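Local coordinates for protein endonuclease V (Bacillus subtilis, PDB 3GA2) that probably repairs deaminated DNA by cleaving a strand at the second phosphodiester bond 3' to a deoxyinosine, using magnesium, at residues Val112-Gly117 / Arg214-Val219; Ile141-Thr146 / Gln203-Leu208. The protein carries 1 engineered substitution. All blocks are in the same frame, centred on the assembly; numbering follows the deposited sequence.

Overall arrangement
Contact 1 and contact 2 are both buried and join neighbouring parallel strands of one mixed sheet, 113-116 and 140-144, to consecutive helices, 217-235 and 198-207, on the same face. Their centres lie about 6 Å apart, and contact 2 is nested within the chain loop that contact 1 closes. The segments also meet each other: Phe-113 O and Ile-141 N are 2.9 Å apart, Ile-217 N and Leu-208 O 2.8 Å, both probable hydrogen bonds. The chemistry differs with position. Contact 1 runs from apolar packing to Asp-116, a predicted magnesium ligand, whereas contact 2 sets isoleucines against a threonine whose hydroxyl is hydrogen-bonded within its own helix.

Contact 1: Val112-Gly117 / Arg214-Val219; sequences VFLFDG and RLPIPV
A central strand of the RNase H-like core of endonuclease V, carrying Leu-114 and Asp-116, packs here against Pro-216 and Val-219 at the start of helix 217-235, with 233 Å² buried in all. Val-219 divides its two methyls between the two strand residues. With CG1 anti to the backbone N (chi1 -176°), that methyl lies 3.7 Å from Asp-116 CB, while CG2, beside the backbone N, comes to 3.6 Å from Leu-114 CB. Farther out, Leu-114 CD2 reaches the ring of Pro-216, 3.8 Å from its CG, the two side chains crossing obliquely. Pro-216 occupies the N-cap position, so the leucine meets the helix at its very beginning. In RNase H-like folds acidic residues on the central strands typically hold the metal; here Asp-116 and, close by on strand 41-52, Asp-46 are the predicted magnesium ligands, and Asp-116 OD1 forms a salt bridge with Lys-145. Replacing Val-219 by an alanine removes both methyls and would probably open a gap beside Leu-114 CB and Asp-116 CB. Phe-113 and Phe-115 point away from the helix start, and their rings pack on helix 128-136 across the sheet.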
ATOM      1  N   VAL A 112       0.499   0.851  12.042  1.00 13.39           N
ATOM      2  CA  VAL A 112      -0.247   0.706  10.791  1.00 14.24           C
ATOM      3  C   VAL A 112       0.607   1.149   9.607  1.00 14.25           C
ATOM      4  O   VAL A 112       1.372   2.107   9.711  1.00  9.54           O
ATOM      5  CB  VAL A 112      -1.551   1.550  10.796  1.00 18.59           C
ATOM      6  CG1 VAL A 112      -1.221   3.016  10.983  1.00 23.01           C
ATOM      7  CG2 VAL A 112      -2.311   1.351   9.483  1.00 15.54           C
ATOM      8  N   PHE A 113       0.472   0.446   8.485  1.00 12.07           N
ATOM      9  CA  PHE A 113       1.231   0.764   7.280  1.00  8.24           C
ATOM     10  C   PHE A 113       0.313   1.174   6.139  1.00  8.22           C
ATOM     11  O   PHE A 113      -0.591   0.427   5.774  1.00  7.40           O
ATOM     12  CB  PHE A 113       2.046  -0.445   6.804  1.00  9.39           C
ATOM     13  CG  PHE A 113       3.213  -0.799   7.682  1.00  8.67           C
ATOM     14  CD1 PHE A 113       4.519  -0.612   7.230  1.00 12.13           C
ATOM     15  CD2 PHE A 113       3.013  -1.384   8.927  1.00  9.90           C
ATOM     16  CE1 PHE A 113       5.607  -1.008   8.003  1.00  8.96           C
ATOM     17  CE2 PHE A 113       4.097  -1.784   9.707  1.00 17.04           C
ATOM     18  CZ  PHE A 113       5.401  -1.596   9.242  1.00 13.32           C
ATOM     19  N   LEU A 114       0.537   2.357   5.581  1.00  7.67           N
ATOM     20  CA  LEU A 114      -0.268   2.810   4.456  1.00  8.98           C
ATOM     21  C   LEU A 114       0.583   2.623   3.197  1.00  7.28           C
ATOM     22  O   LEU A 114       1.719   3.087   3.124  1.00  7.84           O
ATOM     23  CB  LEU A 114      -0.678   4.282   4.615  1.00  7.60           C
ATOM     24  CG  LEU A 114      -1.684   4.636   5.723  1.00  9.15           C
ATOM     25  CD1 LEU A 114      -0.954   4.853   7.040  1.00  9.16           C
ATOM     26  CD2 LEU A 114      -2.433   5.911   5.339  1.00 17.11           C
ATOM     27  N   PHE A 115       0.026   1.937   2.210  1.00  6.86           N
ATOM     28  CA  PHE A 115       0.738   1.647   0.980  1.00 10.77           C
ATOM     29  C   PHE A 115       0.306   2.454  -0.224  1.00  9.47           C
ATOM     30  O   PHE A 115      -0.882   2.713  -0.410  1.00 12.10           O
ATOM     31  CB  PHE A 115       0.567   0.170   0.617  1.00 14.16           C
ATOM     32  CG  PHE A 115       1.273  -0.772   1.535  1.00 10.45           C
ATOM     33  CD1 PHE A 115       0.788  -1.018   2.814  1.00 10.80           C
ATOM     34  CD2 PHE A 115       2.423  -1.428   1.112  1.00 14.12           C
ATOM     35  CE1 PHE A 115       1.438  -1.909   3.660  1.00 10.49           C
ATOM     36  CE2 PHE A 115       3.085  -2.323   1.949  1.00 17.16           C
ATOM     37  CZ  PHE A 115       2.591  -2.564   3.228  1.00 10.66           C
ATOM     38  N   ASP A 116       1.279   2.848  -1.040  1.00  6.18           N
ATOM     39  CA  ASP A 116       0.967   3.543  -2.273  1.00 10.74           C
ATOM     40  C   ASP A 116       0.606   2.382  -3.203  1.00 12.86           C
ATOM     41  O   ASP A 116       1.442   1.904  -3.975  1.00 15.25           O
ATOM     42  CB  ASP A 116       2.183   4.301  -2.815  1.00  5.85           C
ATOM     43  CG  ASP A 116       1.877   5.032  -4.117  1.00 19.04           C
ATOM     44  OD1 ASP A 116       2.715   5.835  -4.577  1.00 18.96           O
ATOM     45  OD2 ASP A 116       0.793   4.797  -4.691  1.00 15.92           O
ATOM     46  N   GLY A 117      -0.639   1.923  -3.091  1.00 12.33           N
ATOM     47  CA  GLY A 117      -1.127   0.807  -3.892  1.00 10.43           C
ATOM     48  C   GLY A 117      -2.435   0.247  -3.330  1.00 11.57           C
ATOM     49  O   GLY A 117      -2.853   0.639  -2.246  1.00 14.85           O
ATOM     50  N   ARG A 214      -2.966  14.870  -2.390  1.00 16.77           N
ATOM     51  CA  ARG A 214      -4.107  13.981  -2.214  1.00 22.45           C
ATOM     52  C   ARG A 214      -3.676  12.693  -1.516  1.00 17.36           C
ATOM     53  O   ARG A 214      -4.506  11.841  -1.205  1.00 13.16           O
ATOM     54  CB  ARG A 214      -4.735  13.648  -3.565  1.00 21.44           C
ATOM     55  CG  ARG A 214      -3.773  13.048  -4.564  1.00 16.77           C
ATOM     56  CD  ARG A 214      -4.497  12.675  -5.845  1.00 21.12           C
ATOM     57  NE  ARG A 214      -3.584  12.083  -6.819  1.00 21.95           N
ATOM     58  CZ  ARG A 214      -3.903  11.075  -7.621  1.00 18.75           C
ATOM     59  NH1 ARG A 214      -5.118  10.536  -7.569  1.00 16.96           N
ATOM     60  NH2 ARG A 214      -3.007  10.605  -8.470  1.00 12.84           N
ATOM     61  N   LEU A 215      -2.378  12.555  -1.274  1.00  7.85           N
ATOM     62  CA  LEU A 215      -1.867  11.372  -0.603  1.00 18.14           C
ATOM     63  C   LEU A 215      -1.615  11.666   0.864  1.00 14.92           C
ATOM     64  O   LEU A 215      -1.087  12.721   1.209  1.00 16.15           O
ATOM     65  CB  LEU A 215      -0.549  10.913  -1.230  1.00 15.67           C
ATOM     66  CG  LEU A 215      -0.553  10.597  -2.721  1.00 27.44           C
ATOM     67  CD1 LEU A 215       0.852  10.185  -3.120  1.00 22.55           C
ATOM     68  CD2 LEU A 215      -1.549   9.487  -3.036  1.00 21.66           C
ATOM     69  N   PRO A 216      -1.990  10.735   1.751  1.00 17.74           N
ATOM     70  CA  PRO A 216      -1.754  10.975   3.179  1.00 11.90           C
ATOM     71  C   PRO A 216      -0.275  11.230   3.451  1.00 12.47           C
ATOM     72  O   PRO A 216       0.588  10.673   2.775  1.00 19.98           O
ATOM     73  CB  PRO A 216      -2.291   9.704   3.845  1.00 12.25           C
ATOM     74  CG  PRO A 216      -2.234   8.668   2.752  1.00 22.87           C
ATOM     75  CD  PRO A 216      -2.632   9.431   1.520  1.00 10.34           C
ATOM     76  N   ILE A 217       0.011  12.079   4.435  1.00 13.64           N
ATOM     77  CA  ILE A 217       1.385  12.448   4.776  1.00 15.43           C
ATOM     78  C   ILE A 217       2.433  11.341   4.655  1.00 17.22           C
ATOM     79  O   ILE A 217       3.412  11.500   3.937  1.00 12.34           O
ATOM     80  CB  ILE A 217       1.464  13.060   6.194  1.00 17.89           C
ATOM     81  CG1 ILE A 217       0.643  14.351   6.245  1.00 27.71           C
ATOM     82  CG2 ILE A 217       2.904  13.378   6.552  1.00 16.27           C
ATOM     83  CD1 ILE A 217       0.462  14.899   7.648  1.00 28.47           C
ATOM     84  N   PRO A 218       2.245  10.209   5.355  1.00 21.16           N
ATOM     85  CA  PRO A 218       3.213   9.105   5.291  1.00 19.68           C
ATOM     86  C   PRO A 218       3.503   8.619   3.870  1.00 16.09           C
ATOM     87  O   PRO A 218       4.660   8.415   3.502  1.00 15.23           O
ATOM     88  CB  PRO A 218       2.550   8.016   6.131  1.00 15.62           C
ATOM     89  CG  PRO A 218       1.756   8.792   7.117  1.00 21.81           C
ATOM     90  CD  PRO A 218       1.137   9.870   6.262  1.00 14.36           C
ATOM     91  N   VAL A 219       2.449   8.432   3.079  1.00 12.27           N
ATOM     92  CA  VAL A 219       2.593   7.954   1.709  1.00 14.01           C
ATOM     93  C   VAL A 219       3.221   9.004   0.799  1.00 11.51           C
ATOM     94  O   VAL A 219       4.027   8.673  -0.065  1.00 11.28           O
ATOM     95  CB  VAL A 219       1.228   7.516   1.129  1.00  9.71           C
ATOM     96  CG1 VAL A 219       1.412   6.924  -0.260  1.00 15.63           C
ATOM     97  CG2 VAL A 219       0.582   6.487   2.048  1.00 13.78           C
TER

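Contact 2: Ile141-Thr146 / Gln203-Leu208; sequences IGIAKT and QITMSL
Ile-141 and Ile-143, two residues apart on strand 140-144, meet Ile-204 and Thr-205 of helix 198-207 through their side chains. In Ile-141 the bond to CB already points at the helix. From CB, the CG2 branch comes within 4.0 Å of Thr-205 OG1, whereas CG1 serves as the spacer for the other branch. That branch is extended at its outer bond (chi2 169°), which carries CD1 out to Ile-204: the methyl lies 4.0 Å from Ile-204 CB and about as far from Ile-204 CG2. One isoleucine thus touches two successive helix residues, a branch to each. Ile-143 folds differently. Its chi2 of -67° bends the chain, and CD1 meets the end of Thr-205 tip to tip, 3.5 Å from OG1 and 3.8 Å from Thr-205 CG2. The threonine hydroxyl, though set against these methyls, is hydrogen-bonded to Ser-201 O one turn earlier in the helix, which satisfies this buried polar atom. A helix laid through isoleucine and threonine side chains on one face of the central mixed sheet is consistent with the RNase H-like alpha/beta fold of the clan. The axes of segments 141-144 and 203-207 approach to 10.3 Å and cross at -55°. Strand 140-144 lies between strands 113-116 and 188-194 in the sheet; Leu-190 of the latter touches Ile-141, Ile-143 and Thr-205, while Leu-179 of strand 173-179 packs on Thr-205 from farther along the sheet.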
ATOM      1  N   ILE A 141      -3.266  -0.394   5.074  1.00 10.21           N
ATOM      2  CA  ILE A 141      -4.271   0.358   4.335  1.00  9.01           C
ATOM      3  C   ILE A 141      -3.786   0.582   2.914  1.00  7.26           C
ATOM      4  O   ILE A 141      -2.601   0.829   2.683  1.00 10.34           O
ATOM      5  CB  ILE A 141      -4.535   1.740   4.988  1.00  9.45           C
ATOM      6  CG1 ILE A 141      -5.102   1.556   6.400  1.00  4.87           C
ATOM      7  CG2 ILE A 141      -5.517   2.550   4.125  1.00 13.55           C
ATOM      8  CD1 ILE A 141      -5.148   2.853   7.219  1.00  2.67           C
ATOM      9  N   GLY A 142      -4.706   0.487   1.963  1.00  9.40           N
ATOM     10  CA  GLY A 142      -4.359   0.693   0.573  1.00  7.95           C
ATOM     11  C   GLY A 142      -4.772   2.073   0.100  1.00 15.56           C
ATOM     12  O   GLY A 142      -5.919   2.480   0.271  1.00 10.94           O
ATOM     13  N   ILE A 143      -3.825   2.799  -0.484  1.00 12.18           N
ATOM     14  CA  ILE A 143      -4.066   4.144  -1.008  1.00 12.72           C
ATOM     15  C   ILE A 143      -3.611   4.128  -2.481  1.00 10.18           C
ATOM     16  O   ILE A 143      -2.419   4.272  -2.765  1.00  9.88           O
ATOM     17  CB  ILE A 143      -3.228   5.208  -0.254  1.00 13.20           C
ATOM     18  CG1 ILE A 143      -3.571   5.210   1.240  1.00 16.41           C
ATOM     19  CG2 ILE A 143      -3.480   6.584  -0.861  1.00 19.28           C
ATOM     20  CD1 ILE A 143      -4.994   5.676   1.560  1.00  6.37           C
ATOM     21  N   ALA A 144      -4.550   3.948  -3.404  1.00  5.25           N
ATOM     22  CA  ALA A 144      -4.221   3.899  -4.833  1.00 11.05           C
ATOM     23  C   ALA A 144      -4.476   5.228  -5.569  1.00 12.71           C
ATOM     24  O   ALA A 144      -5.494   5.881  -5.347  1.00 10.83           O
ATOM     25  CB  ALA A 144      -5.007   2.765  -5.505  1.00  5.93           C
ATOM     26  N   LYS A 145      -3.558   5.607  -6.459  1.00 15.12           N
ATOM     27  CA  LYS A 145      -3.673   6.851  -7.227  1.00  7.97           C
ATOM     28  C   LYS A 145      -4.521   6.658  -8.477  1.00 10.93           C
ATOM     29  O   LYS A 145      -4.992   7.625  -9.070  1.00 11.71           O
ATOM     30  CB  LYS A 145      -2.293   7.349  -7.661  1.00  8.82           C
ATOM     31  CG  LYS A 145      -1.318   7.641  -6.539  1.00 17.24           C
ATOM     32  CD  LYS A 145       0.081   7.868  -7.106  1.00 15.59           C
ATOM     33  CE  LYS A 145       1.109   8.030  -6.007  1.00 16.31           C
ATOM     34  NZ  LYS A 145       2.477   8.214  -6.556  1.00 32.03           N
ATOM     35  N   THR A 146      -4.692   5.409  -8.893  1.00 14.37           N
ATOM     36  CA  THR A 146      -5.478   5.116 -10.084  1.00 11.06           C
ATOM     37  C   THR A 146      -6.518   4.056  -9.774  1.00 20.56           C
ATOM     38  O   THR A 146      -6.308   3.186  -8.922  1.00 13.56           O
ATOM     39  CB  THR A 146      -4.595   4.610 -11.237  1.00 14.59           C
ATOM     40  OG1 THR A 146      -4.005   3.357 -10.874  1.00 15.84           O
ATOM     41  CG2 THR A 146      -3.491   5.616 -11.545  1.00 12.78           C
ATOM     42  N   GLN A 203     -10.850   6.834   8.454  1.00 10.70           N
ATOM     43  CA  GLN A 203     -10.534   7.813   9.495  1.00  8.80           C
ATOM     44  C   GLN A 203      -9.043   8.080   9.619  1.00 13.36           C
ATOM     45  O   GLN A 203      -8.622   9.227   9.790  1.00 12.29           O
ATOM     46  CB  GLN A 203     -11.067   7.348  10.850  1.00  9.67           C
ATOM     47  CG  GLN A 203     -12.582   7.327  10.979  1.00 16.66           C
ATOM     48  CD  GLN A 203     -13.225   8.662  10.644  1.00 19.42           C
ATOM     49  OE1 GLN A 203     -12.711   9.723  11.001  1.00 20.34           O
ATOM     50  NE2 GLN A 203     -14.368   8.613   9.967  1.00 21.86           N
ATOM     51  N   ILE A 204      -8.243   7.021   9.556  1.00  9.39           N
ATOM     52  CA  ILE A 204      -6.799   7.176   9.651  1.00  8.26           C
ATOM     53  C   ILE A 204      -6.280   7.936   8.431  1.00 12.13           C
ATOM     54  O   ILE A 204      -5.430   8.817   8.559  1.00 12.19           O
ATOM     55  CB  ILE A 204      -6.087   5.804   9.739  1.00 12.35           C
ATOM     56  CG1 ILE A 204      -6.441   5.116  11.062  1.00 13.12           C
ATOM     57  CG2 ILE A 204      -4.577   5.990   9.625  1.00 12.45           C
ATOM     58  CD1 ILE A 204      -5.814   3.738  11.234  1.00 13.13           C
ATOM     59  N   THR A 205      -6.798   7.606   7.249  1.00  9.93           N
ATOM     60  CA  THR A 205      -6.359   8.281   6.027  1.00 11.71           C
ATOM     61  C   THR A 205      -6.646   9.779   6.079  1.00  9.21           C
ATOM     62  O   THR A 205      -5.769  10.595   5.789  1.00  6.61           O
ATOM     63  CB  THR A 205      -7.032   7.677   4.767  1.00 10.69           C
ATOM     64  OG1 THR A 205      -6.601   6.320   4.601  1.00  9.47           O
ATOM     65  CG2 THR A 205      -6.652   8.473   3.518  1.00  9.46           C
HETATM   66  N   MSE A 206      -7.869  10.139   6.456  1.00  9.10           N
HETATM   67  CA  MSE A 206      -8.249  11.548   6.538  1.00 14.38           C
HETATM   68  C   MSE A 206      -7.475  12.323   7.600  1.00 14.94           C
HETATM   69  O   MSE A 206      -7.247  13.523   7.449  1.00 14.28           O
HETATM   70  CB  MSE A 206      -9.752  11.691   6.805  1.00 13.88           C
HETATM   71  CG  MSE A 206     -10.638  11.270   5.636  1.00 15.60           C
HETATM   72 SE   MSE A 206     -10.103  12.069   3.962  1.00 29.51          SE
HETATM   73  CE  MSE A 206     -10.280  13.946   4.428  1.00 17.58           C
ATOM     74  N   SER A 207      -7.076  11.648   8.674  1.00 13.94           N
ATOM     75  CA  SER A 207      -6.323  12.310   9.738  1.00 15.83           C
ATOM     76  C   SER A 207      -4.903  12.622   9.287  1.00 16.41           C
ATOM     77  O   SER A 207      -4.181  13.370   9.947  1.00 17.63           O
ATOM     78  CB  SER A 207      -6.255  11.430  10.988  1.00 25.27           C
ATOM     79  OG  SER A 207      -7.515  11.343  11.625  1.00 35.33           O
ATOM     80  N   LEU A 208      -4.510  12.038   8.161  1.00 12.57           N
ATOM     81  CA  LEU A 208      -3.173  12.221   7.617  1.00 12.74           C
ATOM     82  C   LEU A 208      -3.192  13.095   6.373  1.00 11.60           C
ATOM     83  O   LEU A 208      -2.187  13.230   5.675  1.00 12.97           O
ATOM     84  CB  LEU A 208      -2.570  10.856   7.280  1.00  8.72           C
ATOM     85  CG  LEU A 208      -2.425   9.885   8.456  1.00 12.78           C
ATOM     86  CD1 LEU A 208      -1.962   8.509   7.954  1.00  7.72           C
ATOM     87  CD2 LEU A 208      -1.433  10.450   9.445  1.00  7.27           C
TER